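PDB 5TLB: scabin from Streptomyces scabiei 87.22, which probably acts as a mono-ADP-ribosyltransferase, taking ADP-ribose from NAD+ and transferring it to a target molecule. Local coordinates for residues D144-I149 / D157-A162; I62-V67 / Y101-Y106; G73-S78 / V116-D121. All coordinates share one frame; numbering follows the deposited sequence.

Contact 1 of 3, residues D144-I149 / D157-A162; sequences DVNKTI and DQVEVA. With NAI (1,4-dihydronicotinamide adenine dinucleotide), chain B.
V145 and E160 meet where the Q-x-E motif of the ADP-ribosyltransferase fold, here Q158 to E160, runs into strand 160-164 beside the start of the short helix 145-149. The chain enters that helix from an antiparallel sheet: D144 faces V161 as a non-hydrogen-bonded pair, and then the backbone swings off, so that helix and strand axes stand at 83°. V145 N still reaches back to E160 O (3.0 Å). The same oxygen accepts from a water (2.7 Å) that also donates to D144 OD1 and accepts from N146 N, stitching the first helical turn to the strand. D144 is the N-cap; its OD1 takes K147 N from above the carboxylate plane (3.0 Å), while OD2 is bonded to Y120 OH.

In the apolar part, V145 CG1 stands opposite the backbone N (chi1 170°), which turns CG2 against E160 CB (3.7 Å) and A162 CB (4.1 Å). N146 crosses V159 at a slant, ND2 lying 4.1 Å from V159 CG1; this amide nitrogen is bonded to A156 O. N146 OD1 has H153 as a partner and accepts a hydrogen bond from a second water, which in turn accepts from E160 N.

E160 leaves the strand with CG trans to its nitrogen (chi1 -174°) and stays extended, passing the C5N-C6N side of the dihydronicotinamide ring. Its OE2 is bonded to S117 OG, and O2D of NAI donates to OE1 at an unusually short 2.4 Å, a length to be read with caution.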
# COMPACT_ATOMS: atom_id res chain seq x y z
N ASP A 144 5.47 -1.70 8.33
CA ASP A 144 5.78 -3.06 7.92
C ASP A 144 5.05 -4.01 8.86
O ASP A 144 5.41 -4.11 10.04
CB ASP A 144 7.29 -3.31 7.96
CG ASP A 144 7.68 -4.65 7.35
OD1 ASP A 144 7.12 -5.69 7.76
OD2 ASP A 144 8.55 -4.67 6.44
N VAL A 145 4.02 -4.69 8.35
CA VAL A 145 3.13 -5.45 9.22
C VAL A 145 3.88 -6.57 9.93
O VAL A 145 3.81 -6.71 11.15
CB VAL A 145 1.93 -5.99 8.43
CG1 VAL A 145 1.11 -6.99 9.27
CG2 VAL A 145 1.04 -4.84 7.98
N ASN A 146 4.60 -7.40 9.17
CA ASN A 146 5.24 -8.56 9.79
C ASN A 146 6.36 -8.15 10.75
O ASN A 146 6.62 -8.86 11.72
CB ASN A 146 5.79 -9.50 8.73
CG ASN A 146 4.70 -10.23 7.99
OD1 ASN A 146 3.51 -10.10 8.31
ND2 ASN A 146 5.09 -11.01 6.98
N LYS A 147 7.05 -7.03 10.49
CA LYS A 147 8.03 -6.56 11.46
C LYS A 147 7.34 -6.03 12.72
O LYS A 147 7.94 -6.05 13.81
CB LYS A 147 8.90 -5.45 10.86
CG LYS A 147 9.86 -5.92 9.77
CD LYS A 147 10.69 -4.72 9.28
CE LYS A 147 11.59 -5.11 8.09
NZ LYS A 147 12.53 -6.20 8.47
N THR A 148 6.10 -5.56 12.59
CA THR A 148 5.38 -4.97 13.71
C THR A 148 4.68 -6.03 14.56
O THR A 148 4.73 -5.95 15.79
CB THR A 148 4.37 -3.93 13.19
OG1 THR A 148 5.07 -2.90 12.48
CG2 THR A 148 3.58 -3.30 14.35
N ILE A 149 4.03 -7.02 13.94
CA ILE A 149 3.26 -8.01 14.68
C ILE A 149 3.84 -9.42 14.55
O ILE A 149 3.22 -10.38 15.03
CB ILE A 149 1.77 -8.00 14.26
CG1 ILE A 149 1.58 -8.45 12.81
CG2 ILE A 149 1.19 -6.61 14.48
CD1 ILE A 149 0.10 -8.67 12.41
N ASP A 157 1.82 -14.32 5.06
CA ASP A 157 2.13 -14.60 3.67
C ASP A 157 1.78 -13.44 2.74
O ASP A 157 2.17 -13.48 1.57
CB ASP A 157 1.40 -15.88 3.21
CG ASP A 157 -0.15 -15.83 3.39
OD1 ASP A 157 -0.70 -14.82 3.87
OD2 ASP A 157 -0.83 -16.84 3.06
N GLN A 158 1.06 -12.43 3.22
CA GLN A 158 0.72 -11.27 2.40
C GLN A 158 1.81 -10.22 2.40
O GLN A 158 1.71 -9.26 1.62
CB GLN A 158 -0.57 -10.62 2.92
CG GLN A 158 -1.81 -11.48 2.80
CD GLN A 158 -3.04 -10.75 3.28
OE1 GLN A 158 -3.04 -10.14 4.35
NE2 GLN A 158 -4.10 -10.78 2.49
N VAL A 159 2.83 -10.38 3.25
CA VAL A 159 3.96 -9.46 3.37
C VAL A 159 3.49 -8.02 3.16
O VAL A 159 3.92 -7.32 2.23
CB VAL A 159 5.10 -9.86 2.41
CG1 VAL A 159 5.71 -11.17 2.90
CG2 VAL A 159 4.62 -10.01 0.98
N GLU A 160 2.64 -7.57 4.08
CA GLU A 160 1.90 -6.33 3.95
C GLU A 160 2.68 -5.14 4.48
O GLU A 160 3.47 -5.24 5.42
CB GLU A 160 0.58 -6.45 4.71
CG GLU A 160 -0.32 -5.27 4.53
CD GLU A 160 -1.60 -5.39 5.32
OE1 GLU A 160 -1.92 -6.51 5.77
OE2 GLU A 160 -2.28 -4.36 5.50
N VAL A 161 2.44 -3.99 3.85
CA VAL A 161 2.84 -2.68 4.34
C VAL A 161 1.58 -1.85 4.42
O VAL A 161 0.91 -1.64 3.40
CB VAL A 161 3.89 -2.01 3.43
CG1 VAL A 161 4.27 -0.64 3.98
CG2 VAL A 161 5.14 -2.89 3.29
N ALA A 162 1.23 -1.41 5.62
CA ALA A 162 0.00 -0.67 5.89
C ALA A 162 0.31 0.82 5.96
O ALA A 162 1.09 1.25 6.81
CB ALA A 162 -0.64 -1.13 7.19
PA NAI B . -9.86 -2.38 1.47
O1A NAI B . -11.15 -2.21 2.22
O2A NAI B . -8.71 -1.42 1.47
O5B NAI B . -10.39 -2.29 -0.19
C5B NAI B . -11.46 -3.14 -0.39
C4B NAI B . -12.25 -2.57 -1.55
O4B NAI B . -12.96 -1.45 -1.05
C3B NAI B . -11.27 -2.00 -2.65
O3B NAI B . -10.99 -3.02 -3.58
C2B NAI B . -12.14 -0.90 -3.25
O2B NAI B . -13.12 -1.41 -4.13
C1B NAI B . -12.90 -0.38 -1.98
N9A NAI B . -12.23 0.75 -1.29
C8A NAI B . -11.00 0.78 -0.58
N7A NAI B . -10.75 2.01 -0.07
C5A NAI B . -11.86 2.79 -0.44
C6A NAI B . -12.20 4.15 -0.20
N6A NAI B . -11.38 4.98 0.51
N1A NAI B . -13.36 4.67 -0.69
C2A NAI B . -14.15 3.80 -1.40
N3A NAI B . -13.97 2.50 -1.70
C4A NAI B . -12.79 2.02 -1.19
O3 NAI B . -9.53 -3.91 1.81
PN NAI B . -8.35 -4.56 0.90
O1N NAI B . -7.12 -3.74 0.68
O2N NAI B . -9.20 -5.26 -0.13
O5D NAI B . -7.79 -5.94 1.73
C5D NAI B . -7.50 -5.59 3.03
C4D NAI B . -7.18 -6.87 3.75
O4D NAI B . -6.21 -7.56 2.94
C3D NAI B . -6.55 -6.53 5.11
O3D NAI B . -6.87 -7.55 6.01
C2D NAI B . -5.05 -6.49 4.78
O2D NAI B . -4.29 -7.05 5.79
C1D NAI B . -4.93 -7.44 3.51
N1N NAI B . -3.97 -6.89 2.49
C2N NAI B . -4.42 -6.29 1.29
C3N NAI B . -3.50 -6.00 0.30
C7N NAI B . -3.96 -5.63 -1.05
O7N NAI B . -3.22 -5.74 -2.07
N7N NAI B . -5.24 -5.11 -1.20
C4N NAI B . -2.03 -6.06 0.53
C5N NAI B . -1.70 -6.84 1.74
C6N NAI B . -2.59 -7.02 2.72
O HOH W 1 5.18 -7.19 6.26
O HOH W 2 1.79 -9.32 6.24

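Contact 2 of 3, residues I62-V67 / Y101-Y106; sequences ITPDPV and YDIESY. With NAI (1,4-dihydronicotinamide adenine dinucleotide), chain B.
Y101 and I62 touch at the start of the second segment, their side chains crossing at about a right angle: Y101 CD2 lies 3.7 Å from I62 N, and the I62 side chain meets the same ring carbon with CG1. The phenol end belongs elsewhere, bonded to V96 O and to D58 N, while R61 makes a cation-pi contact with the ring. Y101 O receives T63 N in a long, weak hydrogen bond (3.4 Å) and has Y115 OH as a further partner.

D102 comes next, the N-cap of helix 103-108, bridged to T63 through the backbone. With CG trans to the backbone N (chi1 -177°), the carboxylate is carried out to where T63 and S105 can both reach it. OD2 accepts from T63 OG1 (2.8 Å) on its anti lone pair. OD1 accepts from S105 OG (2.8 Å) and S105 N (3.0 Å), which reach it from opposite faces of its plane.

I103 N, in the first helical turn, donates to T63 O (2.8 Å), and I103 CG1 comes to 3.3 Å from that oxygen. Beside it I103 CB packs on P64 CD (4.3 Å), in the ring that follows a cis peptide, while CG1 faces I62 CG2. Farther along, S105 supplies the two capping donors just named, and one face of the Y106 ring lies over C3D of the NAI ribose, its OH bonded to S117 OG.

Three donors on one carboxylate, set at the N-terminal end of a helix, would favour an ionised D102. T63 ties the 62-67 loop to the start of that helix twice, giving OG1 to the cap residue and taking I103 N on its carbonyl oxygen.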
# COMPACT_ATOMS: atom_id res chain seq x y z
N ILE A 62 -1.80 4.24 16.61
CA ILE A 62 -1.39 2.98 16.02
C ILE A 62 -0.95 2.04 17.12
O ILE A 62 -0.16 2.42 18.01
CB ILE A 62 -0.27 3.21 14.99
CG1 ILE A 62 -0.77 4.07 13.83
CG2 ILE A 62 0.25 1.89 14.44
CD1 ILE A 62 0.34 4.53 12.86
N THR A 63 -1.48 0.82 17.10
CA THR A 63 -1.04 -0.24 18.00
C THR A 63 -0.81 -1.51 17.19
O THR A 63 -1.54 -1.77 16.23
CB THR A 63 -2.06 -0.51 19.11
OG1 THR A 63 -3.30 -0.95 18.54
CG2 THR A 63 -2.30 0.74 19.95
N PRO A 64 0.21 -2.31 17.54
CA PRO A 64 1.23 -1.98 18.54
C PRO A 64 2.17 -0.92 18.00
O PRO A 64 1.96 -0.45 16.88
CB PRO A 64 1.95 -3.32 18.77
CG PRO A 64 1.74 -4.08 17.54
CD PRO A 64 0.38 -3.68 17.03
N ASP A 65 3.18 -0.53 18.77
CA ASP A 65 4.12 0.48 18.29
C ASP A 65 4.63 0.07 16.91
O ASP A 65 5.13 -1.04 16.75
CB ASP A 65 5.28 0.66 19.26
CG ASP A 65 4.86 1.34 20.55
OD1 ASP A 65 3.78 1.96 20.57
OD2 ASP A 65 5.61 1.25 21.55
N PRO A 66 4.48 0.92 15.90
CA PRO A 66 4.79 0.49 14.53
C PRO A 66 6.28 0.42 14.25
O PRO A 66 7.08 1.21 14.77
CB PRO A 66 4.12 1.56 13.67
CG PRO A 66 4.12 2.77 14.52
CD PRO A 66 3.94 2.29 15.93
N VAL A 67 6.65 -0.58 13.45
CA VAL A 67 7.97 -0.66 12.85
C VAL A 67 7.82 -0.15 11.42
O VAL A 67 7.17 -0.78 10.58
CB VAL A 67 8.54 -2.08 12.89
CG1 VAL A 67 9.92 -2.12 12.24
CG2 VAL A 67 8.63 -2.55 14.33
N TYR A 101 -7.53 1.06 14.58
CA TYR A 101 -6.12 1.42 14.59
C TYR A 101 -5.21 0.27 14.98
O TYR A 101 -3.98 0.39 14.82
CB TYR A 101 -5.88 2.60 15.54
CG TYR A 101 -5.95 3.95 14.86
CD1 TYR A 101 -7.18 4.54 14.58
CD2 TYR A 101 -4.79 4.63 14.50
CE1 TYR A 101 -7.25 5.77 13.95
CE2 TYR A 101 -4.85 5.87 13.88
CZ TYR A 101 -6.08 6.43 13.61
OH TYR A 101 -6.16 7.65 12.98
N ASP A 102 -5.76 -0.84 15.47
CA ASP A 102 -4.94 -1.98 15.86
C ASP A 102 -4.61 -2.82 14.63
O ASP A 102 -5.51 -3.35 13.97
CB ASP A 102 -5.63 -2.82 16.92
CG ASP A 102 -4.77 -3.97 17.39
OD1 ASP A 102 -5.09 -5.13 17.05
OD2 ASP A 102 -3.74 -3.70 18.05
N ILE A 103 -3.31 -2.94 14.34
CA ILE A 103 -2.85 -3.58 13.11
C ILE A 103 -3.37 -5.00 13.01
O ILE A 103 -4.01 -5.38 12.02
CB ILE A 103 -1.32 -3.55 13.04
CG1 ILE A 103 -0.79 -2.10 13.02
CG2 ILE A 103 -0.82 -4.35 11.84
CD1 ILE A 103 -1.13 -1.33 11.79
N GLU A 104 -3.08 -5.83 14.01
CA GLU A 104 -3.45 -7.24 13.90
C GLU A 104 -4.96 -7.42 13.80
O GLU A 104 -5.44 -8.30 13.07
CB GLU A 104 -2.90 -8.03 15.09
CG GLU A 104 -3.08 -9.53 14.89
CD GLU A 104 -2.23 -10.37 15.81
OE1 GLU A 104 -1.62 -9.82 16.75
OE2 GLU A 104 -2.19 -11.60 15.58
N SER A 105 -5.74 -6.63 14.55
CA SER A 105 -7.19 -6.69 14.40
C SER A 105 -7.59 -6.39 12.97
O SER A 105 -8.44 -7.07 12.39
CB SER A 105 -7.87 -5.72 15.35
OG SER A 105 -7.72 -6.13 16.69
N TYR A 106 -6.96 -5.38 12.37
CA TYR A 106 -7.25 -5.02 10.98
C TYR A 106 -6.80 -6.11 10.02
O TYR A 106 -7.50 -6.43 9.05
CB TYR A 106 -6.57 -3.68 10.65
CG TYR A 106 -6.54 -3.37 9.18
CD1 TYR A 106 -7.71 -3.07 8.49
CD2 TYR A 106 -5.35 -3.37 8.48
CE1 TYR A 106 -7.68 -2.79 7.15
CE2 TYR A 106 -5.32 -3.09 7.14
CZ TYR A 106 -6.49 -2.80 6.48
OH TYR A 106 -6.47 -2.52 5.13
PA NAI B . -9.86 -2.38 1.47
O1A NAI B . -11.15 -2.21 2.22
O2A NAI B . -8.71 -1.42 1.47
O5B NAI B . -10.39 -2.29 -0.19
C5B NAI B . -11.46 -3.14 -0.39
C4B NAI B . -12.25 -2.57 -1.55
O4B NAI B . -12.96 -1.45 -1.05
C3B NAI B . -11.27 -2.00 -2.65
O3B NAI B . -10.99 -3.02 -3.58
C2B NAI B . -12.14 -0.90 -3.25
O2B NAI B . -13.12 -1.41 -4.13
C1B NAI B . -12.90 -0.38 -1.98
N9A NAI B . -12.23 0.75 -1.29
C8A NAI B . -11.00 0.78 -0.58
N7A NAI B . -10.75 2.01 -0.07
C5A NAI B . -11.86 2.79 -0.44
C6A NAI B . -12.20 4.15 -0.20
N6A NAI B . -11.38 4.98 0.51
N1A NAI B . -13.36 4.67 -0.69
C2A NAI B . -14.15 3.80 -1.40
N3A NAI B . -13.97 2.50 -1.70
C4A NAI B . -12.79 2.02 -1.19
O3 NAI B . -9.53 -3.91 1.81
PN NAI B . -8.35 -4.56 0.90
O1N NAI B . -7.12 -3.74 0.68
O2N NAI B . -9.20 -5.26 -0.13
O5D NAI B . -7.79 -5.94 1.73
C5D NAI B . -7.50 -5.59 3.03
C4D NAI B . -7.18 -6.87 3.75
O4D NAI B . -6.21 -7.56 2.94
C3D NAI B . -6.55 -6.53 5.11
O3D NAI B . -6.87 -7.55 6.01
C2D NAI B . -5.05 -6.49 4.78
O2D NAI B . -4.29 -7.05 5.79
C1D NAI B . -4.93 -7.44 3.51
N1N NAI B . -3.97 -6.89 2.49
C2N NAI B . -4.42 -6.29 1.29
C3N NAI B . -3.50 -6.00 0.30
C7N NAI B . -3.96 -5.63 -1.05
O7N NAI B . -3.22 -5.74 -2.07
N7N NAI B . -5.24 -5.11 -1.20
C4N NAI B . -2.03 -6.06 0.53
C5N NAI B . -1.70 -6.84 1.74
C6N NAI B . -2.59 -7.02 2.72

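Contact 3 of 3, residues G73-S78 / V116-D121; sequences GTLYRS and VSTTYD. With NAI (1,4-dihydronicotinamide adenine dinucleotide), chain B.
Y76 and T119 carry the backbone part of the contact, an isolated antiparallel hydrogen-bonded pair: Y76 N donates to T119 O (2.9 Å) and T119 N to Y76 O (2.8 Å). The strands splay on either side of it, their axes at 122°.

R77 makes the charged part. With CG trans to its nitrogen (chi1 174°) and the chain extended from there to NE, it reaches S117 O with NH2 (2.9 Å), on a lone pair and in the guanidinium plane. NH2 also donates to O1N of NAI (2.7 Å) and NH1 to O2A (2.8 Å), so the group spans both phosphates, with D79 as a salt-bridge partner. V116 CG1 lies over one face of the guanidinium. S78 grips the carboxamide through its backbone, N to O7N (2.9 Å) and O from N7N.

The apolar item is L75 alongside Y120, CD2 touching CD1 (3.6 Å). Separately, Y76 presents its ring edge to T119 O and Y120 O. An ST turn is closed by T119 OG1, accepting from D121 N and also hydrogen-bonded to Q158 O.

S117-T118-T119 probably corresponds to the Ser-Thr-Ser motif of related transferases. Strand 75-79 also pairs with 133-137, and 115-119 with 160-164, so the contact joins the two sheets.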
# COMPACT_ATOMS: atom_id res chain seq x y z
N GLY A 73 11.53 0.19 -2.35
CA GLY A 73 11.20 -0.58 -3.53
C GLY A 73 9.75 -0.41 -3.90
O GLY A 73 8.94 0.11 -3.14
N THR A 74 9.40 -0.87 -5.10
CA THR A 74 8.01 -0.84 -5.54
C THR A 74 7.14 -1.73 -4.65
O THR A 74 7.51 -2.85 -4.30
CB THR A 74 7.90 -1.30 -6.99
OG1 THR A 74 8.78 -0.52 -7.81
CG2 THR A 74 6.46 -1.19 -7.51
N LEU A 75 5.98 -1.20 -4.28
CA LEU A 75 4.94 -1.94 -3.56
C LEU A 75 3.73 -2.06 -4.47
O LEU A 75 3.64 -1.41 -5.53
CB LEU A 75 4.55 -1.26 -2.24
CG LEU A 75 5.67 -0.95 -1.26
CD1 LEU A 75 5.16 -0.10 -0.09
CD2 LEU A 75 6.33 -2.23 -0.76
N TYR A 76 2.77 -2.88 -4.06
CA TYR A 76 1.63 -3.21 -4.89
C TYR A 76 0.36 -3.21 -4.07
O TYR A 76 0.37 -3.41 -2.85
CB TYR A 76 1.82 -4.58 -5.57
CG TYR A 76 3.18 -4.68 -6.21
CD1 TYR A 76 4.27 -5.08 -5.47
CD2 TYR A 76 3.38 -4.31 -7.54
CE1 TYR A 76 5.53 -5.15 -6.03
CE2 TYR A 76 4.65 -4.37 -8.11
CZ TYR A 76 5.71 -4.80 -7.34
OH TYR A 76 6.98 -4.87 -7.86
N ARG A 77 -0.76 -2.98 -4.76
CA ARG A 77 -2.06 -3.04 -4.10
C ARG A 77 -3.10 -3.53 -5.09
O ARG A 77 -3.24 -2.98 -6.19
CB ARG A 77 -2.46 -1.68 -3.55
CG ARG A 77 -3.88 -1.68 -2.99
CD ARG A 77 -4.27 -0.39 -2.33
NE ARG A 77 -5.72 -0.39 -2.13
CZ ARG A 77 -6.34 -1.03 -1.14
NH1 ARG A 77 -7.67 -0.99 -1.07
NH2 ARG A 77 -5.65 -1.69 -0.22
N SER A 78 -3.84 -4.57 -4.69
CA SER A 78 -5.01 -5.01 -5.42
C SER A 78 -6.19 -4.13 -5.05
O SER A 78 -6.49 -3.95 -3.87
CB SER A 78 -5.32 -6.47 -5.09
OG SER A 78 -4.40 -7.33 -5.71
N VAL A 116 -4.30 2.04 4.45
CA VAL A 116 -4.41 1.46 3.12
C VAL A 116 -3.36 0.36 3.02
O VAL A 116 -2.17 0.60 3.24
CB VAL A 116 -4.23 2.50 2.01
CG1 VAL A 116 -4.16 1.81 0.65
CG2 VAL A 116 -5.38 3.50 2.05
N SER A 117 -3.81 -0.84 2.68
CA SER A 117 -2.94 -2.01 2.61
C SER A 117 -2.23 -2.08 1.27
O SER A 117 -2.83 -1.83 0.22
CB SER A 117 -3.75 -3.29 2.83
OG SER A 117 -4.14 -3.40 4.18
N THR A 118 -0.94 -2.44 1.33
CA THR A 118 -0.11 -2.72 0.16
C THR A 118 0.73 -3.93 0.51
O THR A 118 0.75 -4.39 1.66
CB THR A 118 0.80 -1.54 -0.20
OG1 THR A 118 1.81 -1.40 0.81
CG2 THR A 118 -0.00 -0.24 -0.30
N THR A 119 1.45 -4.45 -0.48
CA THR A 119 2.27 -5.63 -0.29
C THR A 119 3.62 -5.45 -0.99
O THR A 119 3.73 -4.78 -2.02
CB THR A 119 1.56 -6.88 -0.82
OG1 THR A 119 2.40 -8.03 -0.66
CG2 THR A 119 1.19 -6.73 -2.30
N TYR A 120 4.64 -6.08 -0.41
CA TYR A 120 5.92 -6.24 -1.09
C TYR A 120 5.84 -7.15 -2.30
O TYR A 120 6.76 -7.16 -3.13
CB TYR A 120 6.94 -6.84 -0.13
CG TYR A 120 7.39 -5.95 1.01
CD1 TYR A 120 8.25 -4.89 0.78
CD2 TYR A 120 6.99 -6.21 2.32
CE1 TYR A 120 8.70 -4.08 1.83
CE2 TYR A 120 7.43 -5.41 3.38
CZ TYR A 120 8.29 -4.35 3.12
OH TYR A 120 8.72 -3.55 4.16
N ASP A 121 4.77 -7.95 -2.40
CA ASP A 121 4.69 -9.07 -3.34
C ASP A 121 3.96 -8.65 -4.61
O ASP A 121 2.74 -8.44 -4.61
CB ASP A 121 4.00 -10.26 -2.66
CG ASP A 121 3.96 -11.51 -3.53
OD1 ASP A 121 4.44 -11.47 -4.68
OD2 ASP A 121 3.41 -12.54 -3.05
PA NAI B . -9.86 -2.38 1.47
O1A NAI B . -11.15 -2.21 2.22
O2A NAI B . -8.71 -1.42 1.47
O5B NAI B . -10.39 -2.29 -0.19
C5B NAI B . -11.46 -3.14 -0.39
C4B NAI B . -12.25 -2.57 -1.55
O4B NAI B . -12.96 -1.45 -1.05
C3B NAI B . -11.27 -2.00 -2.65
O3B NAI B . -10.99 -3.02 -3.58
C2B NAI B . -12.14 -0.90 -3.25
O2B NAI B . -13.12 -1.41 -4.13
C1B NAI B . -12.90 -0.38 -1.98
N9A NAI B . -12.23 0.75 -1.29
C8A NAI B . -11.00 0.78 -0.58
N7A NAI B . -10.75 2.01 -0.07
C5A NAI B . -11.86 2.79 -0.44
C6A NAI B . -12.20 4.15 -0.20
N6A NAI B . -11.38 4.98 0.51
N1A NAI B . -13.36 4.67 -0.69
C2A NAI B . -14.15 3.80 -1.40
N3A NAI B . -13.97 2.50 -1.70
C4A NAI B . -12.79 2.02 -1.19
O3 NAI B . -9.53 -3.91 1.81
PN NAI B . -8.35 -4.56 0.90
O1N NAI B . -7.12 -3.74 0.68
O2N NAI B . -9.20 -5.26 -0.13
O5D NAI B . -7.79 -5.94 1.73
C5D NAI B . -7.50 -5.59 3.03
C4D NAI B . -7.18 -6.87 3.75
O4D NAI B . -6.21 -7.56 2.94
C3D NAI B . -6.55 -6.53 5.11
O3D NAI B . -6.87 -7.55 6.01
C2D NAI B . -5.05 -6.49 4.78
O2D NAI B . -4.29 -7.05 5.79
C1D NAI B . -4.93 -7.44 3.51
N1N NAI B . -3.97 -6.89 2.49
C2N NAI B . -4.42 -6.29 1.29
C3N NAI B . -3.50 -6.00 0.30
C7N NAI B . -3.96 -5.63 -1.05
O7N NAI B . -3.22 -5.74 -2.07
N7N NAI B . -5.24 -5.11 -1.20
C4N NAI B . -2.03 -6.06 0.53
C5N NAI B . -1.70 -6.84 1.74
C6N NAI B . -2.59 -7.02 2.72
O HOH W 3 -6.72 -1.15 2.95

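From the N terminus, the chain first passes the 62-67 loop and then 73-78, leaving two loops open. Contact 2 closes at 101-106, having enclosed strand 75-79 and helix 83-89; contact 3 closes later, at 116-121, with helix 103-108 inside its span, so the two cross. Contact 1 follows in series, a short return with seven residues between its segments. V67 meets D144 and T148, linking contacts 2 and 1, while neighbouring strands 115-119 and 160-164 link contacts 3 and 1. Together they tie the early loop and helix 103-108 to the three-stranded sheet, and that sheet to the four-stranded one, around the bound NAI.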